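Putative sensory box/GGDEF family protein (Vibrio parahaemolyticus RIMD 2210633, PDB 2P7J) probably makes the second messenger cyclic di-GMP from two GTP molecules, this chain being its Cache-type sensor part rather than the catalytic GGDEF domain. Local coordinates at residues B[136-141]-B[151-156]. Numbering follows the deposited sequence.
Sequences ELERDK and SLRILM. With SO4 (sulfate ion), chain E.
Glu136 and Ser151 form an antiparallel hydrogen-bonded pair joining strands 131-140 and 150-160, neighbours in the seven-stranded antiparallel sheet of this Cache-family sensor domain. Glu136 N gives to Ser151 O at 3.0 Å, and Ser151 N returns a bond to Glu136 O at 2.9 Å. Serine's small CB lets the Arg153 guanidinium pass, lying over one face nearer its edge than its centre, while OG bonds weakly to Val172 O and Asn171 OD1 on strand 163-173.

Arg153 runs extended from CG to NE, carrying its flat cation to the backbone where strand 131-140 is interrupted. Arg153 NH1 donates to Glu136 O at 3.1 Å, from the opposite face of that carbonyl to Ser151 N; NH2 adds weak bonds to Glu136 O and Leu137 O. Glu138 packs its CG 3.5 Å from Arg153 NH2, but its carboxylate stays apart, OE1 in a long, weak pair with Lys80.

The other guanidinium edge grips a sulfate, most likely picked up from the crystallisation solution: Arg153 NE reaches sulfate O3 at 2.7 Å, nearly straight (165°). Arg139 N and Arg153 NH2 share sulfate O2, and Arg83, Lys113, Arg116 and Tyr118 complete the site. These clustered donors suit an anion and may mark where a negatively charged ligand binds.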
ATOM      1  N   GLU B 136       1.400 -12.813  10.087  1.00 40.08           N
ATOM      2  CA  GLU B 136       2.714 -12.217  10.219  1.00 41.07           C
ATOM      3  C   GLU B 136       2.929 -11.236   9.078  1.00 39.85           C
ATOM      4  O   GLU B 136       2.486 -11.473   7.943  1.00 39.02           O
ATOM      5  CB  GLU B 136       3.753 -13.345  10.197  1.00 41.89           C
ATOM      6  CG  GLU B 136       5.178 -12.946  10.401  1.00 47.17           C
ATOM      7  CD  GLU B 136       6.150 -14.120  10.193  1.00 54.95           C
ATOM      8  OE1 GLU B 136       5.706 -15.299  10.265  1.00 56.39           O
ATOM      9  OE2 GLU B 136       7.360 -13.857   9.948  1.00 56.96           O
ATOM     10  N   LEU B 137       3.633 -10.151   9.366  1.00 39.47           N
ATOM     11  CA  LEU B 137       3.958  -9.151   8.334  1.00 39.11           C
ATOM     12  C   LEU B 137       4.835  -9.686   7.189  1.00 39.74           C
ATOM     13  O   LEU B 137       5.782 -10.466   7.404  1.00 39.58           O
ATOM     14  CB  LEU B 137       4.580  -7.908   8.969  1.00 38.73           C
ATOM     15  CG  LEU B 137       3.697  -7.168   9.980  1.00 38.84           C
ATOM     16  CD1 LEU B 137       4.503  -6.043  10.692  1.00 36.39           C
ATOM     17  CD2 LEU B 137       2.380  -6.635   9.330  1.00 37.01           C
ATOM     18  N   GLU B 138       4.502  -9.289   5.962  1.00 40.16           N
ATOM     19  CA  GLU B 138       5.315  -9.689   4.821  1.00 40.57           C
ATOM     20  C   GLU B 138       6.685  -8.995   4.814  1.00 40.74           C
ATOM     21  O   GLU B 138       6.834  -7.872   5.303  1.00 40.30           O
ATOM     22  CB  GLU B 138       4.591  -9.406   3.518  1.00 41.01           C
ATOM     23  CG  GLU B 138       3.559 -10.431   3.174  1.00 42.17           C
ATOM     24  CD  GLU B 138       2.806 -10.074   1.936  1.00 43.83           C
ATOM     25  OE1 GLU B 138       3.076  -8.978   1.381  1.00 47.20           O
ATOM     26  OE2 GLU B 138       1.954 -10.885   1.508  1.00 42.91           O
ATOM     27  N   ARG B 139       7.667  -9.690   4.242  1.00 40.49           N
ATOM     28  CA  ARG B 139       9.048  -9.235   4.172  1.00 40.66           C
ATOM     29  C   ARG B 139       9.652  -9.561   2.808  1.00 41.07           C
ATOM     30  O   ARG B 139       9.196 -10.508   2.132  1.00 40.81           O
ATOM     31  CB  ARG B 139       9.875  -9.918   5.254  1.00 40.23           C
ATOM     32  CG  ARG B 139       9.574  -9.424   6.654  1.00 40.77           C
ATOM     33  CD  ARG B 139      10.333 -10.210   7.732  1.00 39.56           C
ATOM     34  NE  ARG B 139       9.856  -9.767   9.033  1.00 37.10           N
ATOM     35  CZ  ARG B 139      10.414  -8.796   9.761  1.00 41.51           C
ATOM     36  NH1 ARG B 139      11.537  -8.171   9.347  1.00 39.35           N
ATOM     37  NH2 ARG B 139       9.847  -8.461  10.923  1.00 39.90           N
ATOM     38  N   ASP B 140      10.655  -8.771   2.411  0.62 41.31           N
ATOM     39  CA  ASP B 140      11.502  -9.028   1.241  0.62 42.19           C
ATOM     40  C   ASP B 140      12.927  -8.936   1.753  0.62 42.30           C
ATOM     41  O   ASP B 140      13.319  -7.928   2.349  0.62 42.48           O
ATOM     42  CB  ASP B 140      11.264  -8.001   0.107  0.62 42.30           C
ATOM     43  CG  ASP B 140      11.884  -8.433  -1.255  0.62 44.56           C
ATOM     44  OD1 ASP B 140      12.083  -9.632  -1.523  0.62 45.85           O
ATOM     45  OD2 ASP B 140      12.156  -7.558  -2.102  0.62 48.03           O
ATOM     46  N   LYS B 141      13.688 -10.005   1.535  1.00 42.47           N
ATOM     47  CA  LYS B 141      15.055 -10.154   2.064  1.00 42.62           C
ATOM     48  C   LYS B 141      15.194  -9.787   3.550  1.00 42.21           C
ATOM     49  O   LYS B 141      16.139  -9.087   3.974  1.00 41.64           O
ATOM     50  CB  LYS B 141      16.047  -9.402   1.186  1.00 43.65           C
ATOM     51  CG  LYS B 141      16.038  -9.941  -0.231  1.00 46.92           C
ATOM     52  CD  LYS B 141      17.280  -9.511  -0.991  1.00 55.36           C
ATOM     53  CE  LYS B 141      18.485 -10.395  -0.684  1.00 57.67           C
ATOM     54  NZ  LYS B 141      19.738  -9.774  -1.244  1.00 60.94           N
ATOM     55  N   SER B 151      -0.198 -10.998   6.830  1.00 38.36           N
ATOM     56  CA  SER B 151      -0.660 -12.055   5.966  1.00 37.91           C
ATOM     57  C   SER B 151      -0.792 -13.419   6.700  1.00 37.08           C
ATOM     58  O   SER B 151      -0.002 -13.738   7.603  1.00 36.27           O
ATOM     59  CB  SER B 151       0.245 -12.085   4.731  1.00 38.38           C
ATOM     60  OG  SER B 151       0.013 -13.203   3.918  1.00 42.03           O
ATOM     61  N   LEU B 152      -1.828 -14.190   6.340  1.00 36.21           N
ATOM     62  CA  LEU B 152      -2.002 -15.581   6.841  1.00 34.79           C
ATOM     63  C   LEU B 152      -1.538 -16.481   5.689  1.00 34.85           C
ATOM     64  O   LEU B 152      -2.162 -16.518   4.596  1.00 32.93           O
ATOM     65  CB  LEU B 152      -3.466 -15.884   7.161  1.00 34.85           C
ATOM     66  CG  LEU B 152      -3.791 -17.318   7.614  1.00 34.97           C
ATOM     67  CD1 LEU B 152      -3.154 -17.655   8.966  1.00 34.71           C
ATOM     68  CD2 LEU B 152      -5.285 -17.564   7.657  1.00 36.71           C
ATOM     69  N   ARG B 153      -0.417 -17.163   5.899  1.00 34.33           N
ATOM     70  CA  ARG B 153       0.162 -17.956   4.817  1.00 34.46           C
ATOM     71  C   ARG B 153      -0.389 -19.363   4.893  1.00 33.90           C
ATOM     72  O   ARG B 153      -0.183 -20.058   5.874  1.00 33.23           O
ATOM     73  CB  ARG B 153       1.686 -17.946   4.901  1.00 34.21           C
ATOM     74  CG  ARG B 153       2.271 -16.603   4.568  1.00 34.93           C
ATOM     75  CD  ARG B 153       3.660 -16.485   5.102  1.00 35.75           C
ATOM     76  NE  ARG B 153       4.130 -15.111   4.942  1.00 38.64           N
ATOM     77  CZ  ARG B 153       3.878 -14.120   5.808  1.00 36.93           C
ATOM     78  NH1 ARG B 153       3.159 -14.332   6.895  1.00 33.89           N
ATOM     79  NH2 ARG B 153       4.340 -12.903   5.574  1.00 36.82           N
ATOM     80  N   ILE B 154      -1.122 -19.747   3.856  1.00 34.42           N
ATOM     81  CA  ILE B 154      -1.646 -21.100   3.689  1.00 33.85           C
ATOM     82  C   ILE B 154      -0.517 -21.891   3.102  1.00 33.95           C
ATOM     83  O   ILE B 154       0.141 -21.425   2.174  1.00 34.34           O
ATOM     84  CB  ILE B 154      -2.895 -21.117   2.762  1.00 34.69           C
ATOM     85  CG1 ILE B 154      -3.885 -20.003   3.176  1.00 33.09           C
ATOM     86  CG2 ILE B 154      -3.569 -22.512   2.741  1.00 32.45           C
ATOM     87  CD1 ILE B 154      -4.386 -20.070   4.706  1.00 32.75           C
ATOM     88  N   LEU B 155      -0.243 -23.050   3.697  1.00 33.66           N
ATOM     89  CA  LEU B 155       0.923 -23.876   3.348  1.00 33.51           C
ATOM     90  C   LEU B 155       0.457 -25.285   3.009  1.00 33.11           C
ATOM     91  O   LEU B 155      -0.326 -25.865   3.748  1.00 32.58           O
ATOM     92  CB  LEU B 155       1.919 -23.922   4.510  1.00 33.31           C
ATOM     93  CG  LEU B 155       2.323 -22.561   5.118  1.00 34.16           C
ATOM     94  CD1 LEU B 155       2.836 -22.684   6.530  1.00 32.01           C
ATOM     95  CD2 LEU B 155       3.343 -21.801   4.242  1.00 33.38           C
HETATM   96  N   MSE B 156       0.918 -25.813   1.876  1.00 32.72           N
HETATM   97  CA  MSE B 156       0.613 -27.185   1.471  1.00 32.77           C
HETATM   98  C   MSE B 156       1.815 -27.842   0.782  1.00 32.51           C
HETATM   99  O   MSE B 156       2.153 -27.471  -0.342  1.00 32.37           O
HETATM  100  CB  MSE B 156      -0.618 -27.206   0.551  1.00 33.23           C
HETATM  101  CG  MSE B 156      -0.985 -28.560  -0.059  1.00 32.77           C
HETATM  102 SE   MSE B 156      -2.529 -28.267  -1.185  0.65 37.03          SE
HETATM  103  CE  MSE B 156      -3.086 -30.092  -1.520  1.00 29.88           C
TER
HETATM  104  S   SO4 E 502       6.477 -13.247   2.554  1.00 33.83           S
HETATM  105  O1  SO4 E 502       6.123 -12.275   1.511  1.00 32.52           O
HETATM  106  O2  SO4 E 502       6.779 -12.556   3.822  1.00 32.73           O
HETATM  107  O3  SO4 E 502       5.333 -14.183   2.763  1.00 33.18           O
HETATM  108  O4  SO4 E 502       7.651 -14.049   2.096  1.00 34.13           O